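Local coordinates for protein trichothecene 3-O-acetyltransferase (Gibberella zeae, PDB 3B30) that probably transfers an acetyl group from acetyl-coenzyme A to the 3-hydroxyl group of trichothecene toxins, and is seen here with ethyl-coenzyme A bound, at residues 375-380 / 412-417; 290-295 / 310-315; 160-165 / 380-385. All coordinates share one frame; numbering follows the deposited sequence. Where two conformers were deposited one is given.

In the fold
All three contacts border the bound ethyl-coenzyme A. Interactions 1 and 2 belong to one mixed sheet, in which strand 286-294 lies between 310-318 and 375-379, with 411-414 next; their centres are about 11 Å apart. Interaction 2 closes before interaction 1 opens. Interaction 3, centred about 11 Å from the first and 15 Å from the second, ties the loop leaving strand 375-379 to the start of helix 161-176. It shares Trp380 with interaction 1, and its Lys382 forms a salt bridge with Asp294 of interaction 2. Segments from both halves of the chain thus meet at the coenzyme channel, as expected of a BAHD-type acyltransferase.

Interaction 1 of 3, residues 375-380 / 412-417; sequences VMLSSW and MYFMPK. With ETB (Ethyl Coenzyme A), chain B.
Leu377, Ser378 and Ser379 lie beside Met412, Tyr413 and Phe414 in a parallel pairing of strands whose axes come within 4.6 Å. Backbone bonds zigzag between them: Met412 N to Met376 O, Ser378 N to Met412 O (3.0 Å and nearly straight, 170°), Phe414 N to Ser378 O, and finally Trp380 N to Phe414 O at 2.8 Å. On the face carrying Leu377 and Phe414, the leucine CD1 sits over the phenyl ring, 4.0 Å from the Phe414 centroid, while Leu377 CD2 reaches Phe414 CZ at 3.5 Å. Leu377 gets there with CG anti to the backbone N (chi1 168°). Further back, Val375 CG1 touches Met412 SD at 3.6 Å. This layer of the mixed sheet packs against helix 261-277, through Ser266 and Ile269; Asp262 OD2, from the same helix, is hydrogen-bonded to Ser379 OG. On the other face, Tyr413 CD2 and CE2 lie over the benzo end of Trp380, with CE2 3.6 Å from Trp380 CZ2; the planes are inclined at 42°. Ser379 O, at the strand end, receives a weak hydrogen bond from the coenzyme's N4P, an atom that also sits at the edge of the Trp380 indole.

Interaction 2 of 3, residues 290-295 / 310-315; sequences CRAVDA and QNMTYH. With ETB (Ethyl Coenzyme A), chain B.
An antiparallel strand pair forms one wall of the coenzyme channel here, with Arg291 opposite Thr313 and Val293 opposite Asn311 as hydrogen-bonded pairs. Arg291 N gives a nearly straight bond to Thr313 O (2.9 Å, 169°), answered by Thr313 N to Arg291 O; Val293 and Asn311 exchange the same two bonds. Between them, at the non-hydrogen-bonded Ala292-Met312 pair, the methionine chain folds back at chi3 (99°) and lays its CE methyl against the neighbouring backbone, 3.2 Å from Ala292 N, while Met312 SD rests on Cys290 CB at 3.8 Å. Cys290 SG meets the edge of the Tyr314 ring at CD2, 3.7 Å away, and the phenol hydroxyl is tied to Leu365 O.

Arg291 and Thr313 run side by side on the other face. The extended arginine sends its guanidinium past the threonine, and one water joins Arg291 NH1 (3.0 Å) to Thr313 OG1. Salt bridges from NH2 to Asp262 and Asp263 hold the guanidinium, whose flat face lies against CCP of ethyl-coenzyme A. The pantetheine arm runs past the end of strand 286-294: Asp294 N donates to O9P of the coenzyme at 2.7 Å. Val293 adds apolar cover, its CG2 lying 3.9 Å from Thr313 CG2 and about as close to the coenzyme methyl CDP.

Interaction 3 of 3, residues 160-165 / 380-385; sequences DMVGQD and WAKVGL. With ETB (Ethyl Coenzyme A), chain B.
Met161 drops its CE methyl almost squarely onto the six-membered ring of Trp380, a CH-pi contact 3.6 Å from the centroid and 11° off the normal, on the opposite face from Tyr413. The bend at chi2 (54°) keeps the rest of the chain on the indole too: Met161 CG is 3.7 Å from Trp380 CG, and Met161 SD, 4.8 Å from the centroid of the Trp380 six-membered ring, adds a longer Met-aromatic contact. Asp160, the N-cap of helix 161-176, closes the HXXXD motif of the acyltransferase family; its OD1 accepts from Gly163 N at 2.8 Å and pairs with Arg296, as is usual for this aspartate in BAHD enzymes. One turn after Met161, Asp165 OD2 takes the N-H of Gly384 at 2.8 Å, approached from 44° above the carboxylate plane; Arg169 and Tyr388 also hold this carboxylate. Val383, ending a type I turn from Trp380, rests its CG1 on Val162 CG2, 4.1 Å away. Lys382, in that turn, lays CE 3.5 Å from N8P of the coenzyme and against Val162 CG2, while its NZ reaches on to Asp294.

Interaction 1 of 3, residues 375-380 / 412-417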
loop_
_atom_site.group_PDB
_atom_site.type_symbol
_atom_site.label_atom_id
_atom_site.label_comp_id
_atom_site.label_asym_id
_atom_site.label_seq_id
_atom_site.Cartn_x
_atom_site.Cartn_y
_atom_site.Cartn_z
ATOM N N VAL A 375 6.890 -2.022 13.894
ATOM C CA VAL A 375 6.315 -2.664 12.711
ATOM C C VAL A 375 5.457 -1.610 12.046
ATOM O O VAL A 375 4.610 -1.011 12.693
ATOM C CB VAL A 375 5.415 -3.878 13.076
ATOM C CG1 VAL A 375 4.748 -4.431 11.830
ATOM C CG2 VAL A 375 6.206 -4.968 13.787
ATOM N N MET A 376 5.691 -1.362 10.759
ATOM C CA MET A 376 4.888 -0.411 10.011
ATOM C C MET A 376 4.197 -1.210 8.913
ATOM O O MET A 376 4.786 -1.444 7.852
ATOM C CB MET A 376 5.760 0.689 9.405
ATOM C CG MET A 376 6.637 1.427 10.448
ATOM S SD MET A 376 7.918 2.494 9.737
ATOM C CE MET A 376 9.025 1.293 8.988
ATOM N N LEU A 377 2.956 -1.608 9.177
ATOM C CA LEU A 377 2.223 -2.541 8.317
ATOM C C LEU A 377 1.080 -1.857 7.583
ATOM O O LEU A 377 0.284 -1.154 8.208
ATOM C CB LEU A 377 1.648 -3.723 9.129
ATOM C CG LEU A 377 0.601 -4.644 8.425
ATOM C CD1 LEU A 377 1.168 -5.392 7.229
ATOM C CD2 LEU A 377 -0.044 -5.622 9.389
ATOM N N SER A 378 1.038 -2.089 6.269
ATOM C CA SER A 378 -0.059 -1.639 5.407
ATOM C C SER A 378 -0.736 -2.831 4.717
ATOM O O SER A 378 -0.157 -3.491 3.840
ATOM C CB SER A 378 0.417 -0.602 4.373
ATOM O OG SER A 378 -0.700 -0.072 3.666
ATOM N N SER A 379 -1.972 -3.127 5.135
ATOM C CA SER A 379 -2.729 -4.240 4.562
ATOM C C SER A 379 -3.449 -3.832 3.283
ATOM O O SER A 379 -4.280 -2.907 3.292
ATOM C CB SER A 379 -3.769 -4.746 5.567
ATOM O OG SER A 379 -4.603 -5.728 4.989
ATOM N N TRP A 380 -3.168 -4.528 2.190
ATOM C CA TRP A 380 -3.959 -4.315 0.957
ATOM C C TRP A 380 -4.956 -5.452 0.772
ATOM O O TRP A 380 -5.530 -5.629 -0.315
ATOM C CB TRP A 380 -3.017 -4.228 -0.257
ATOM C CG TRP A 380 -2.006 -3.086 -0.177
ATOM C CD1 TRP A 380 -2.050 -2.010 0.664
ATOM C CD2 TRP A 380 -0.841 -2.911 -0.990
ATOM N NE1 TRP A 380 -0.977 -1.185 0.434
ATOM C CE2 TRP A 380 -0.224 -1.706 -0.581
ATOM C CE3 TRP A 380 -0.246 -3.667 -2.009
ATOM C CZ2 TRP A 380 0.959 -1.229 -1.160
ATOM C CZ3 TRP A 380 0.933 -3.187 -2.597
ATOM C CH2 TRP A 380 1.517 -1.987 -2.171
ATOM N N MET A 412 6.102 -3.402 6.051
ATOM C CA MET A 412 5.422 -4.655 5.736
ATOM C C MET A 412 4.114 -4.419 4.988
ATOM O O MET A 412 3.515 -3.372 5.142
ATOM C CB MET A 412 5.140 -5.444 7.007
ATOM C CG MET A 412 6.373 -5.798 7.826
ATOM S SD MET A 412 5.900 -6.764 9.283
ATOM C CE MET A 412 7.488 -6.771 10.124
ATOM N N TYR A 413 3.736 -5.365 4.122
ATOM C CA TYR A 413 2.428 -5.291 3.412
ATOM C C TYR A 413 1.685 -6.615 3.490
ATOM O O TYR A 413 2.329 -7.677 3.538
ATOM C CB TYR A 413 2.622 -4.962 1.922
ATOM C CG TYR A 413 3.310 -3.642 1.683
ATOM C CD1 TYR A 413 4.678 -3.577 1.409
ATOM C CD2 TYR A 413 2.594 -2.446 1.762
ATOM C CE1 TYR A 413 5.304 -2.338 1.211
ATOM C CE2 TYR A 413 3.216 -1.215 1.582
ATOM C CZ TYR A 413 4.559 -1.170 1.301
ATOM O OH TYR A 413 5.121 0.082 1.122
ATOM N N PHE A 414 0.343 -6.567 3.467
ATOM C CA PHE A 414 -0.440 -7.745 3.033
ATOM C C PHE A 414 -0.877 -7.497 1.594
ATOM O O PHE A 414 -1.353 -6.403 1.256
ATOM C CB PHE A 414 -1.700 -7.986 3.872
ATOM C CG PHE A 414 -1.431 -8.259 5.342
ATOM C CD1 PHE A 414 -0.176 -8.699 5.767
ATOM C CD2 PHE A 414 -2.447 -8.102 6.282
ATOM C CE1 PHE A 414 0.072 -8.925 7.143
ATOM C CE2 PHE A 414 -2.213 -8.337 7.648
ATOM C CZ PHE A 414 -0.953 -8.745 8.063
ATOM N N MET A 415 -0.735 -8.518 0.763
ATOM C CA MET A 415 -1.240 -8.428 -0.604
ATOM C C MET A 415 -2.770 -8.490 -0.604
ATOM O O MET A 415 -3.362 -8.918 0.395
ATOM C CB MET A 415 -0.653 -9.542 -1.436
ATOM C CG MET A 415 0.896 -9.509 -1.539
ATOM S SD MET A 415 1.537 -7.975 -2.251
ATOM C CE MET A 415 2.211 -7.083 -0.841
ATOM N N PRO A 416 -3.404 -8.065 -1.717
ATOM C CA PRO A 416 -4.808 -8.387 -1.902
ATOM C C PRO A 416 -4.980 -9.882 -1.637
ATOM O O PRO A 416 -4.189 -10.729 -2.129
ATOM C CB PRO A 416 -5.066 -8.022 -3.383
ATOM C CG PRO A 416 -4.082 -6.920 -3.656
ATOM C CD PRO A 416 -2.844 -7.301 -2.862
ATOM N N LYS A 417 -5.970 -10.196 -0.815
ATOM C CA LYS A 417 -6.231 -11.556 -0.372
ATOM C C LYS A 417 -6.664 -12.354 -1.584
ATOM O O LYS A 417 -7.529 -11.903 -2.342
ATOM C CB LYS A 417 -7.379 -11.542 0.645
ATOM C CG LYS A 417 -7.779 -12.914 1.186
ATOM C CD LYS A 417 -8.990 -12.825 2.151
ATOM C CE LYS A 417 -10.323 -12.645 1.410
ATOM N NZ LYS A 417 -10.584 -13.850 0.551
HETATM N N1A ETB B . -18.966 -10.518 15.191
HETATM C C2A ETB B . -17.831 -11.123 14.796
HETATM N N3A ETB B . -17.049 -10.603 13.843
HETATM C C4A ETB B . -17.356 -9.453 13.279
HETATM C C5A ETB B . -18.502 -8.818 13.645
HETATM C C6A ETB B . -19.342 -9.367 14.619
HETATM N N6A ETB B . -20.516 -8.860 14.909
HETATM N N7A ETB B . -18.578 -7.746 12.902
HETATM C C8A ETB B . -17.537 -7.682 12.083
HETATM N N9A ETB B . -16.775 -8.751 12.306
HETATM C C1B ETB B . -15.586 -9.161 11.599
HETATM C C2B ETB B . -15.876 -9.597 10.185
HETATM O O2B ETB B . -16.475 -10.816 10.118
HETATM C C3B ETB B . -14.518 -9.482 9.551
HETATM O O3B ETB B . -13.811 -10.599 9.903
HETATM P P3B ETB B . -13.089 -11.516 8.941
HETATM O O7A ETB B . -14.127 -12.236 8.452
HETATM O O8A ETB B . -12.530 -10.807 7.876
HETATM O O9A ETB B . -12.166 -12.280 9.699
HETATM C C4B ETB B . -13.946 -8.345 10.320
HETATM O O4B ETB B . -14.709 -8.119 11.436
HETATM C C5B ETB B . -13.912 -7.133 9.438
HETATM O O5B ETB B . -13.402 -6.048 10.086
HETATM P P1A ETB B . -12.802 -4.828 9.348
HETATM O O1A ETB B . -12.363 -4.012 10.459
HETATM O O2A ETB B . -13.776 -4.185 8.505
HETATM O O3A ETB B . -11.696 -5.266 8.351
HETATM P P2A ETB B . -10.347 -5.952 8.580
HETATM O O4A ETB B . -10.329 -6.923 7.591
HETATM O O5A ETB B . -10.231 -6.339 9.902
HETATM O O6A ETB B . -9.280 -4.879 8.286
HETATM C CBP ETB B . -8.225 -2.781 8.234
HETATM C CCP ETB B . -9.124 -3.730 9.026
HETATM C CDP ETB B . -7.870 -1.671 9.154
HETATM C CEP ETB B . -6.935 -3.355 7.711
HETATM C CAP ETB B . -8.994 -2.331 7.001
HETATM O OAP ETB B . -10.217 -1.836 7.332
HETATM C C9P ETB B . -8.187 -1.359 6.202
HETATM O O9P ETB B . -8.361 -0.076 6.531
HETATM N N8P ETB B . -7.335 -1.816 5.313
HETATM C C7P ETB B . -6.616 -1.038 4.358
HETATM C C6P ETB B . -5.373 -0.330 4.851
HETATM C C5P ETB B . -4.745 0.516 3.768
HETATM O O5P ETB B . -5.371 1.341 3.066
HETATM N N4P ETB B . -3.493 0.278 3.591
HETATM C C3P ETB B . -2.562 1.303 3.236
#

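Interaction 2 of 3, residues 290-295 / 310-315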
loop_
_atom_site.group_PDB
_atom_site.type_symbol
_atom_site.label_atom_id
_atom_site.label_comp_id
_atom_site.label_asym_id
_atom_site.label_seq_id
_atom_site.Cartn_x
_atom_site.Cartn_y
_atom_site.Cartn_z
ATOM N N CYS A 290 2.519 0.315 13.931
ATOM C CA CYS A 290 1.839 1.347 13.177
ATOM C C CYS A 290 1.025 0.653 12.099
ATOM O O CYS A 290 1.569 -0.031 11.232
ATOM C CB CYS A 290 2.839 2.302 12.523
ATOM S SG CYS A 290 4.015 3.057 13.680
ATOM N N ARG A 291 -0.286 0.802 12.165
ATOM C CA ARG A 291 -1.134 0.062 11.239
ATOM C C ARG A 291 -1.913 1.005 10.295
ATOM O O ARG A 291 -2.637 1.883 10.761
ATOM C CB ARG A 291 -2.109 -0.780 12.035
ATOM C CG ARG A 291 -2.834 -1.814 11.178
ATOM C CD ARG A 291 -4.040 -2.359 11.962
ATOM N NE ARG A 291 -4.603 -3.577 11.371
ATOM C CZ ARG A 291 -5.605 -4.274 11.907
ATOM N NH1 ARG A 291 -6.143 -3.862 13.031
ATOM N NH2 ARG A 291 -6.045 -5.383 11.325
ATOM N N ALA A 292 -1.777 0.795 8.984
ATOM C CA ALA A 292 -2.508 1.602 8.004
ATOM C C ALA A 292 -3.994 1.255 8.034
ATOM O O ALA A 292 -4.394 0.062 8.099
ATOM C CB ALA A 292 -1.960 1.432 6.599
ATOM N N VAL A 293 -4.800 2.303 8.024
ATOM C CA VAL A 293 -6.251 2.174 8.037
ATOM C C VAL A 293 -6.857 3.065 6.937
ATOM O O VAL A 293 -6.542 4.254 6.850
ATOM C CB VAL A 293 -6.847 2.548 9.427
ATOM C CG1 VAL A 293 -8.351 2.299 9.453
ATOM C CG2 VAL A 293 -6.229 1.665 10.511
ATOM N N ASP A 294 -7.724 2.476 6.117
ATOM C CA ASP A 294 -8.592 3.239 5.203
ATOM C C ASP A 294 -9.578 4.062 6.024
ATOM O O ASP A 294 -10.331 3.508 6.821
ATOM C CB ASP A 294 -9.353 2.239 4.294
ATOM C CG ASP A 294 -10.290 2.924 3.289
ATOM O OD1 ASP A 294 -10.256 4.167 3.150
ATOM O OD2 ASP A 294 -11.040 2.183 2.614
ATOM N N ALA A 295 -9.543 5.389 5.852
ATOM C CA ALA A 295 -10.413 6.299 6.567
ATOM C C ALA A 295 -11.728 6.600 5.855
ATOM O O ALA A 295 -12.553 7.341 6.385
ATOM C CB ALA A 295 -9.677 7.626 6.911
ATOM N N GLN A 310 -6.507 8.057 4.344
ATOM C CA GLN A 310 -5.894 6.966 5.098
ATOM C C GLN A 310 -5.333 7.576 6.376
ATOM O O GLN A 310 -5.052 8.780 6.439
ATOM C CB GLN A 310 -4.728 6.384 4.278
ATOM C CG GLN A 310 -4.166 5.068 4.775
ATOM C CD GLN A 310 -2.678 4.996 4.591
ATOM O OE1 GLN A 310 -1.943 4.711 5.535
ATOM N NE2 GLN A 310 -2.213 5.287 3.370
ATOM N N ASN A 311 -5.149 6.748 7.395
ATOM C CA ASN A 311 -4.438 7.180 8.583
ATOM C C ASN A 311 -3.746 5.931 9.109
ATOM O O ASN A 311 -3.675 4.920 8.409
ATOM C CB ASN A 311 -5.428 7.769 9.588
ATOM C CG ASN A 311 -4.777 8.707 10.622
ATOM O OD1 ASN A 311 -3.556 8.663 10.874
ATOM N ND2 ASN A 311 -5.604 9.547 11.230
ATOM N N MET A 312 -3.200 6.001 10.313
ATOM C CA MET A 312 -2.657 4.833 10.970
ATOM C C MET A 312 -3.265 4.741 12.387
ATOM O O MET A 312 -3.787 5.740 12.917
ATOM C CB MET A 312 -1.127 4.917 11.044
ATOM C CG MET A 312 -0.456 4.929 9.646
ATOM S SD MET A 312 1.170 4.219 9.649
ATOM C CE MET A 312 0.871 2.591 9.043
ATOM N N THR A 313 -3.218 3.545 12.971
ATOM C CA THR A 313 -3.435 3.381 14.419
ATOM C C THR A 313 -2.081 2.996 15.013
ATOM O O THR A 313 -1.258 2.373 14.346
ATOM C CB THR A 313 -4.549 2.328 14.773
ATOM O OG1 THR A 313 -4.180 1.045 14.263
ATOM C CG2 THR A 313 -5.932 2.737 14.201
ATOM N N TYR A 314 -1.844 3.400 16.262
ATOM C CA TYR A 314 -0.535 3.259 16.922
ATOM C C TYR A 314 -0.752 2.487 18.213
ATOM O O TYR A 314 -1.719 2.745 18.935
ATOM C CB TYR A 314 0.072 4.648 17.271
ATOM C CG TYR A 314 0.282 5.467 16.031
ATOM C CD1 TYR A 314 -0.673 6.419 15.626
ATOM C CD2 TYR A 314 1.395 5.247 15.207
ATOM C CE1 TYR A 314 -0.506 7.151 14.423
ATOM C CE2 TYR A 314 1.568 5.993 14.002
ATOM C CZ TYR A 314 0.598 6.912 13.626
ATOM O OH TYR A 314 0.752 7.632 12.460
ATOM N N HIS A 315 0.177 1.585 18.490
ATOM C CA HIS A 315 0.059 0.593 19.556
ATOM C C HIS A 315 1.429 0.466 20.194
ATOM O O HIS A 315 2.376 0.022 19.547
ATOM C CB HIS A 315 -0.413 -0.739 18.987
ATOM C CG HIS A 315 -1.647 -0.608 18.152
ATOM N ND1 HIS A 315 -1.600 -0.373 16.790
ATOM C CD2 HIS A 315 -2.958 -0.608 18.493
ATOM C CE1 HIS A 315 -2.834 -0.258 16.327
ATOM N NE2 HIS A 315 -3.675 -0.407 17.332
HETATM N N1A ETB B . -18.966 -10.518 15.191
HETATM C C2A ETB B . -17.831 -11.123 14.796
HETATM N N3A ETB B . -17.049 -10.603 13.843
HETATM C C4A ETB B . -17.356 -9.453 13.279
HETATM C C5A ETB B . -18.502 -8.818 13.645
HETATM C C6A ETB B . -19.342 -9.367 14.619
HETATM N N6A ETB B . -20.516 -8.860 14.909
HETATM N N7A ETB B . -18.578 -7.746 12.902
HETATM C C8A ETB B . -17.537 -7.682 12.083
HETATM N N9A ETB B . -16.775 -8.751 12.306
HETATM C C1B ETB B . -15.586 -9.161 11.599
HETATM C C2B ETB B . -15.876 -9.597 10.185
HETATM O O2B ETB B . -16.475 -10.816 10.118
HETATM C C3B ETB B . -14.518 -9.482 9.551
HETATM O O3B ETB B . -13.811 -10.599 9.903
HETATM P P3B ETB B . -13.089 -11.516 8.941
HETATM O O7A ETB B . -14.127 -12.236 8.452
HETATM O O8A ETB B . -12.530 -10.807 7.876
HETATM O O9A ETB B . -12.166 -12.280 9.699
HETATM C C4B ETB B . -13.946 -8.345 10.320
HETATM O O4B ETB B . -14.709 -8.119 11.436
HETATM C C5B ETB B . -13.912 -7.133 9.438
HETATM O O5B ETB B . -13.402 -6.048 10.086
HETATM P P1A ETB B . -12.802 -4.828 9.348
HETATM O O1A ETB B . -12.363 -4.012 10.459
HETATM O O2A ETB B . -13.776 -4.185 8.505
HETATM O O3A ETB B . -11.696 -5.266 8.351
HETATM P P2A ETB B . -10.347 -5.952 8.580
HETATM O O4A ETB B . -10.329 -6.923 7.591
HETATM O O5A ETB B . -10.231 -6.339 9.902
HETATM O O6A ETB B . -9.280 -4.879 8.286
HETATM C CBP ETB B . -8.225 -2.781 8.234
HETATM C CCP ETB B . -9.124 -3.730 9.026
HETATM C CDP ETB B . -7.870 -1.671 9.154
HETATM C CEP ETB B . -6.935 -3.355 7.711
HETATM C CAP ETB B . -8.994 -2.331 7.001
HETATM O OAP ETB B . -10.217 -1.836 7.332
HETATM C C9P ETB B . -8.187 -1.359 6.202
HETATM O O9P ETB B . -8.361 -0.076 6.531
HETATM N N8P ETB B . -7.335 -1.816 5.313
HETATM C C7P ETB B . -6.616 -1.038 4.358
HETATM C C6P ETB B . -5.373 -0.330 4.851
HETATM C C5P ETB B . -4.745 0.516 3.768
HETATM O O5P ETB B . -5.371 1.341 3.066
HETATM N N4P ETB B . -3.493 0.278 3.591
HETATM C C3P ETB B . -2.562 1.303 3.236
HETATM O O HOH W 1 -5.849 -1.230 14.368
#

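Interaction 3 of 3, residues 160-165 / 380-385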
loop_
_atom_site.group_PDB
_atom_site.type_symbol
_atom_site.label_atom_id
_atom_site.label_comp_id
_atom_site.label_asym_id
_atom_site.label_seq_id
_atom_site.Cartn_x
_atom_site.Cartn_y
_atom_site.Cartn_z
ATOM N N ASP A 160 -4.139 6.588 -2.284
ATOM C CA ASP A 160 -3.705 5.429 -1.465
ATOM C C ASP A 160 -4.043 4.160 -2.256
ATOM O O ASP A 160 -4.525 4.238 -3.415
ATOM C CB ASP A 160 -4.331 5.442 -0.031
ATOM C CG ASP A 160 -5.860 5.543 -0.050
ATOM O OD1 ASP A 160 -6.478 5.093 -1.032
ATOM O OD2 ASP A 160 -6.453 6.101 0.881
ATOM N N MET A 161 -3.824 2.984 -1.673
ATOM C CA MET A 161 -4.043 1.789 -2.439
ATOM C C MET A 161 -5.532 1.493 -2.675
ATOM O O MET A 161 -5.903 0.871 -3.675
ATOM C CB MET A 161 -3.293 0.589 -1.833
ATOM C CG MET A 161 -3.494 -0.707 -2.615
ATOM S SD MET A 161 -3.114 -0.645 -4.405
ATOM C CE MET A 161 -1.405 -1.127 -4.458
ATOM N N VAL A 162 -6.382 1.926 -1.753
ATOM C CA VAL A 162 -7.840 1.779 -1.965
ATOM C C VAL A 162 -8.260 2.658 -3.164
ATOM O O VAL A 162 -9.026 2.204 -4.048
ATOM C CB VAL A 162 -8.648 2.091 -0.683
ATOM C CG1 VAL A 162 -10.176 2.292 -1.000
ATOM C CG2 VAL A 162 -8.430 0.921 0.339
ATOM N N GLY A 163 -7.747 3.893 -3.193
ATOM C CA GLY A 163 -7.994 4.798 -4.336
ATOM C C GLY A 163 -7.397 4.259 -5.639
ATOM O O GLY A 163 -8.044 4.307 -6.688
ATOM N N GLN A 164 -6.162 3.738 -5.572
ATOM C CA GLN A 164 -5.523 3.104 -6.741
ATOM C C GLN A 164 -6.333 1.901 -7.269
ATOM O O GLN A 164 -6.495 1.709 -8.478
ATOM C CB GLN A 164 -4.106 2.667 -6.362
ATOM C CG GLN A 164 -3.262 2.125 -7.527
ATOM C CD GLN A 164 -1.788 2.174 -7.190
ATOM O OE1 GLN A 164 -1.380 3.007 -6.375
ATOM N NE2 GLN A 164 -0.975 1.304 -7.823
ATOM N N ASP A 165 -6.866 1.086 -6.353
ATOM C CA ASP A 165 -7.720 -0.032 -6.752
ATOM C C ASP A 165 -8.961 0.478 -7.507
ATOM O O ASP A 165 -9.369 -0.101 -8.522
ATOM C CB ASP A 165 -8.166 -0.820 -5.496
ATOM C CG ASP A 165 -9.016 -2.067 -5.827
ATOM O OD1 ASP A 165 -8.764 -2.732 -6.845
ATOM O OD2 ASP A 165 -9.914 -2.414 -5.020
ATOM N N TRP A 380 -3.168 -4.528 2.190
ATOM C CA TRP A 380 -3.959 -4.315 0.957
ATOM C C TRP A 380 -4.956 -5.452 0.772
ATOM O O TRP A 380 -5.530 -5.629 -0.315
ATOM C CB TRP A 380 -3.017 -4.228 -0.257
ATOM C CG TRP A 380 -2.006 -3.086 -0.177
ATOM C CD1 TRP A 380 -2.050 -2.010 0.664
ATOM C CD2 TRP A 380 -0.841 -2.911 -0.990
ATOM N NE1 TRP A 380 -0.977 -1.185 0.434
ATOM C CE2 TRP A 380 -0.224 -1.706 -0.581
ATOM C CE3 TRP A 380 -0.246 -3.667 -2.009
ATOM C CZ2 TRP A 380 0.959 -1.229 -1.160
ATOM C CZ3 TRP A 380 0.933 -3.187 -2.597
ATOM C CH2 TRP A 380 1.517 -1.987 -2.171
ATOM N N ALA A 381 -5.175 -6.226 1.843
ATOM C CA ALA A 381 -5.893 -7.509 1.739
ATOM C C ALA A 381 -7.282 -7.335 1.129
ATOM O O ALA A 381 -7.710 -8.179 0.337
ATOM C CB ALA A 381 -6.002 -8.205 3.118
ATOM N N LYS A 382 -7.967 -6.245 1.491
ATOM C CA LYS A 382 -9.386 -6.009 1.087
ATOM C C LYS A 382 -9.600 -5.408 -0.315
ATOM O O LYS A 382 -10.750 -5.241 -0.749
ATOM C CB LYS A 382 -10.093 -5.102 2.103
ATOM C CG LYS A 382 -9.616 -3.629 2.060
ATOM C CD LYS A 382 -10.296 -2.819 3.159
ATOM C CE LYS A 382 -10.005 -1.340 3.033
ATOM N NZ LYS A 382 -11.259 -0.556 3.030
ATOM N N VAL A 383 -8.522 -5.060 -1.016
ATOM C CA VAL A 383 -8.708 -4.470 -2.346
ATOM C C VAL A 383 -9.047 -5.535 -3.403
ATOM O O VAL A 383 -8.794 -6.716 -3.187
ATOM C CB VAL A 383 -7.573 -3.491 -2.786
ATOM C CG1 VAL A 383 -7.321 -2.418 -1.710
ATOM C CG2 VAL A 383 -6.258 -4.215 -3.184
ATOM N N GLY A 384 -9.599 -5.106 -4.541
ATOM C CA GLY A 384 -10.301 -6.025 -5.451
ATOM C C GLY A 384 -9.553 -6.526 -6.662
ATOM O O GLY A 384 -10.162 -7.103 -7.558
ATOM N N LEU A 385 -8.227 -6.371 -6.664
ATOM C CA LEU A 385 -7.402 -6.608 -7.875
ATOM C C LEU A 385 -7.455 -8.004 -8.469
ATOM O O LEU A 385 -7.272 -8.164 -9.697
ATOM C CB LEU A 385 -5.943 -6.175 -7.659
ATOM C CG LEU A 385 -5.727 -4.662 -7.486
ATOM C CD1 LEU A 385 -4.525 -4.388 -6.621
ATOM C CD2 LEU A 385 -5.584 -3.982 -8.877
HETATM N N1A ETB B . -18.966 -10.518 15.191
HETATM C C2A ETB B . -17.831 -11.123 14.796
HETATM N N3A ETB B . -17.049 -10.603 13.843
HETATM C C4A ETB B . -17.356 -9.453 13.279
HETATM C C5A ETB B . -18.502 -8.818 13.645
HETATM C C6A ETB B . -19.342 -9.367 14.619
HETATM N N6A ETB B . -20.516 -8.860 14.909
HETATM N N7A ETB B . -18.578 -7.746 12.902
HETATM C C8A ETB B . -17.537 -7.682 12.083
HETATM N N9A ETB B . -16.775 -8.751 12.306
HETATM C C1B ETB B . -15.586 -9.161 11.599
HETATM C C2B ETB B . -15.876 -9.597 10.185
HETATM O O2B ETB B . -16.475 -10.816 10.118
HETATM C C3B ETB B . -14.518 -9.482 9.551
HETATM O O3B ETB B . -13.811 -10.599 9.903
HETATM P P3B ETB B . -13.089 -11.516 8.941
HETATM O O7A ETB B . -14.127 -12.236 8.452
HETATM O O8A ETB B . -12.530 -10.807 7.876
HETATM O O9A ETB B . -12.166 -12.280 9.699
HETATM C C4B ETB B . -13.946 -8.345 10.320
HETATM O O4B ETB B . -14.709 -8.119 11.436
HETATM C C5B ETB B . -13.912 -7.133 9.438
HETATM O O5B ETB B . -13.402 -6.048 10.086
HETATM P P1A ETB B . -12.802 -4.828 9.348
HETATM O O1A ETB B . -12.363 -4.012 10.459
HETATM O O2A ETB B . -13.776 -4.185 8.505
HETATM O O3A ETB B . -11.696 -5.266 8.351
HETATM P P2A ETB B . -10.347 -5.952 8.580
HETATM O O4A ETB B . -10.329 -6.923 7.591
HETATM O O5A ETB B . -10.231 -6.339 9.902
HETATM O O6A ETB B . -9.280 -4.879 8.286
HETATM C CBP ETB B . -8.225 -2.781 8.234
HETATM C CCP ETB B . -9.124 -3.730 9.026
HETATM C CDP ETB B . -7.870 -1.671 9.154
HETATM C CEP ETB B . -6.935 -3.355 7.711
HETATM C CAP ETB B . -8.994 -2.331 7.001
HETATM O OAP ETB B . -10.217 -1.836 7.332
HETATM C C9P ETB B . -8.187 -1.359 6.202
HETATM O O9P ETB B . -8.361 -0.076 6.531
HETATM N N8P ETB B . -7.335 -1.816 5.313
HETATM C C7P ETB B . -6.616 -1.038 4.358
HETATM C C6P ETB B . -5.373 -0.330 4.851
HETATM C C5P ETB B . -4.745 0.516 3.768
HETATM O O5P ETB B . -5.371 1.341 3.066
HETATM N N4P ETB B . -3.493 0.278 3.591
HETATM C C3P ETB B . -2.562 1.303 3.236
#